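Local coordinates for protein levansucrase (PDB 3OM4) that belongs to the levansucrase/invertase family, whose members fold as a five-bladed beta-propeller built largely of beta strands, at residues 269-272 with 273-277. The protein carries 1 engineered substitution. Numbering follows the deposited sequence.
Sequences NPFF and QSEKK
The first turns of helix 269-281, in a contact whose centre lies about 31 Å from the centre of the chain, bring Asn-269 against Gln-273 and Phe-272 against Lys-276. Regular alpha-helical i to i+4 bonding is evident from Gln-273 N to Asn-269 O, 2.8 Å and nearly straight at 171°, and continues from Ser-274, Glu-275 and Lys-276. Gln-273 NE2 donates to Asn-269 OD1 at 3.2 Å, although the two amide planes stand 77° apart; the acceptor lies near the Gln-273 amide plane. A bend at chi2 (-63°) folds the Gln-273 chain back toward Asn-269, and its OE1 takes a bond from Lys-276 NZ (3.0 Å). Asn-269 OD1 also meets the Phe-272 ring at its edge, while Lys-276 CD lies 3.8 Å from Phe-272 CZ in an oblique approach. Phe-271 and Glu-275 run alongside each other, with Glu-275 CB over one ring face and Glu-275 CD 3.8 Å from Phe-271 CZ. Ser-274 OG sits 2.9 Å from Pro-270 O and 3.1 Å from Phe-271 O, so its single proton has two candidate acceptors. Arg-262 hydrogen-bonds Asn-269 OD1. Salt bridges from Lys-276 to Asp-8 and Glu-275 to Arg-20, with a hydrogen bond from Gln-273 NE2 to Asp-8 OD2, tie the helix to the N-terminal region, and Asp-8 probably offsets the lysine charge beside the aromatic ring.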
ATOM      1  N   ASN A 269     -30.700 -11.461   4.864  1.00 14.50           N
ATOM      2  CA  ASN A 269     -30.590 -12.914   4.720  1.00 14.43           C
ATOM      3  C   ASN A 269     -30.748 -13.407   3.271  1.00 14.06           C
ATOM      4  O   ASN A 269     -29.966 -14.252   2.836  1.00 14.13           O
ATOM      5  CB  ASN A 269     -31.546 -13.651   5.672  1.00 14.67           C
ATOM      6  CG  ASN A 269     -31.378 -15.162   5.618  1.00 15.50           C
ATOM      7  OD1 ASN A 269     -30.283 -15.688   5.829  1.00 15.98           O
ATOM      8  ND2 ASN A 269     -32.468 -15.867   5.336  1.00 16.30           N
ATOM      9  N   PRO A 270     -31.742 -12.874   2.518  1.00 13.72           N
ATOM     10  CA  PRO A 270     -31.844 -13.242   1.102  1.00 13.24           C
ATOM     11  C   PRO A 270     -30.573 -12.950   0.305  1.00 12.59           C
ATOM     12  O   PRO A 270     -30.204 -13.748  -0.557  1.00 12.35           O
ATOM     13  CB  PRO A 270     -33.000 -12.375   0.595  1.00 13.47           C
ATOM     14  CG  PRO A 270     -33.846 -12.160   1.785  1.00 13.68           C
ATOM     15  CD  PRO A 270     -32.897 -12.057   2.944  1.00 13.88           C
ATOM     16  N   PHE A 271     -29.914 -11.824   0.588  1.00 12.00           N
ATOM     17  CA  PHE A 271     -28.649 -11.502  -0.074  1.00 11.17           C
ATOM     18  C   PHE A 271     -27.589 -12.528   0.305  1.00 10.84           C
ATOM     19  O   PHE A 271     -26.926 -13.085  -0.566  1.00 10.69           O
ATOM     20  CB  PHE A 271     -28.170 -10.080   0.252  1.00 11.34           C
ATOM     21  CG  PHE A 271     -26.795  -9.773  -0.283  1.00 11.10           C
ATOM     22  CD1 PHE A 271     -26.612  -9.472  -1.631  1.00 11.16           C
ATOM     23  CD2 PHE A 271     -25.681  -9.800   0.554  1.00 11.32           C
ATOM     24  CE1 PHE A 271     -25.338  -9.200  -2.139  1.00 11.64           C
ATOM     25  CE2 PHE A 271     -24.407  -9.531   0.057  1.00 11.33           C
ATOM     26  CZ  PHE A 271     -24.235  -9.231  -1.294  1.00 11.63           C
ATOM     27  N   PHE A 272     -27.452 -12.781   1.605  1.00 10.32           N
ATOM     28  CA  PHE A 272     -26.513 -13.775   2.108  1.00 10.02           C
ATOM     29  C   PHE A 272     -26.740 -15.145   1.456  1.00  9.96           C
ATOM     30  O   PHE A 272     -25.804 -15.739   0.921  1.00  9.37           O
ATOM     31  CB  PHE A 272     -26.585 -13.850   3.641  1.00 10.23           C
ATOM     32  CG  PHE A 272     -25.902 -15.053   4.230  1.00  9.76           C
ATOM     33  CD1 PHE A 272     -24.522 -15.213   4.130  1.00  9.66           C
ATOM     34  CD2 PHE A 272     -26.644 -16.023   4.898  1.00  9.61           C
ATOM     35  CE1 PHE A 272     -23.889 -16.327   4.679  1.00  8.78           C
ATOM     36  CE2 PHE A 272     -26.023 -17.140   5.446  1.00 10.28           C
ATOM     37  CZ  PHE A 272     -24.639 -17.293   5.337  1.00  9.79           C
ATOM     38  N   GLN A 273     -27.982 -15.621   1.469  1.00 10.02           N
ATOM     39  CA  GLN A 273     -28.304 -16.935   0.902  1.00 10.42           C
ATOM     40  C   GLN A 273     -28.020 -17.056  -0.599  1.00 10.52           C
ATOM     41  O   GLN A 273     -27.451 -18.056  -1.041  1.00 10.74           O
ATOM     42  CB  GLN A 273     -29.751 -17.338   1.220  1.00 10.39           C
ATOM     43  CG  GLN A 273     -30.074 -17.457   2.719  1.00 10.92           C
ATOM     44  CD  GLN A 273     -29.289 -18.550   3.442  1.00 11.47           C
ATOM     45  OE1 GLN A 273     -28.689 -19.430   2.821  1.00 11.65           O
ATOM     46  NE2 GLN A 273     -29.299 -18.495   4.768  1.00 12.20           N
ATOM     47  N   SER A 274     -28.405 -16.043  -1.374  1.00 10.68           N
ATOM     48  CA  SER A 274     -28.193 -16.061  -2.828  1.00 10.91           C
ATOM     49  C   SER A 274     -26.717 -15.928  -3.218  1.00 10.96           C
ATOM     50  O   SER A 274     -26.248 -16.604  -4.135  1.00 10.92           O
ATOM     51  CB  SER A 274     -29.019 -14.972  -3.513  1.00 10.86           C
ATOM     52  OG  SER A 274     -28.646 -13.684  -3.056  1.00 11.60           O
ATOM     53  N   GLU A 275     -26.004 -15.048  -2.514  1.00 11.19           N
ATOM     54  CA  GLU A 275     -24.580 -14.813  -2.744  1.00 11.44           C
ATOM     55  C   GLU A 275     -23.756 -16.043  -2.359  1.00 11.10           C
ATOM     56  O   GLU A 275     -22.840 -16.438  -3.083  1.00 10.98           O
ATOM     57  CB  GLU A 275     -24.123 -13.586  -1.946  1.00 11.77           C
ATOM     58  CG  GLU A 275     -22.705 -13.111  -2.232  1.00 13.59           C
ATOM     59  CD  GLU A 275     -22.622 -12.054  -3.324  1.00 15.53           C
ATOM     60  OE1 GLU A 275     -23.596 -11.872  -4.088  1.00 17.08           O
ATOM     61  OE2 GLU A 275     -21.564 -11.400  -3.418  1.00 16.88           O
ATOM     62  N   LYS A 276     -24.093 -16.637  -1.215  1.00 10.84           N
ATOM     63  CA  LYS A 276     -23.411 -17.833  -0.724  1.00 10.87           C
ATOM     64  C   LYS A 276     -23.608 -19.025  -1.665  1.00 11.06           C
ATOM     65  O   LYS A 276     -22.653 -19.737  -1.976  1.00 10.82           O
ATOM     66  CB  LYS A 276     -23.874 -18.170   0.699  1.00 10.76           C
ATOM     67  CG  LYS A 276     -23.304 -19.464   1.277  1.00 11.10           C
ATOM     68  CD  LYS A 276     -23.949 -19.834   2.613  1.00 12.24           C
ATOM     69  CE  LYS A 276     -25.473 -19.836   2.519  1.00 12.92           C
ATOM     70  NZ  LYS A 276     -26.103 -20.772   3.489  1.00 12.97           N
ATOM     71  N   LYS A 277     -24.840 -19.236  -2.123  1.00 11.44           N
ATOM     72  CA  LYS A 277     -25.136 -20.350  -3.026  1.00 12.05           C
ATOM     73  C   LYS A 277     -24.315 -20.254  -4.310  1.00 12.11           C
ATOM     74  O   LYS A 277     -23.740 -21.248  -4.756  1.00 11.94           O
ATOM     75  CB  LYS A 277     -26.632 -20.420  -3.337  1.00 12.15           C
ATOM     76  CG  LYS A 277     -27.036 -21.563  -4.267  1.00 13.65           C
ATOM     77  CD  LYS A 277     -28.519 -21.883  -4.144  1.00 16.07           C
ATOM     78  CE  LYS A 277     -29.391 -20.671  -4.438  1.00 17.32           C
ATOM     79  NZ  LYS A 277     -30.752 -20.825  -3.856  1.00 18.78           N
TER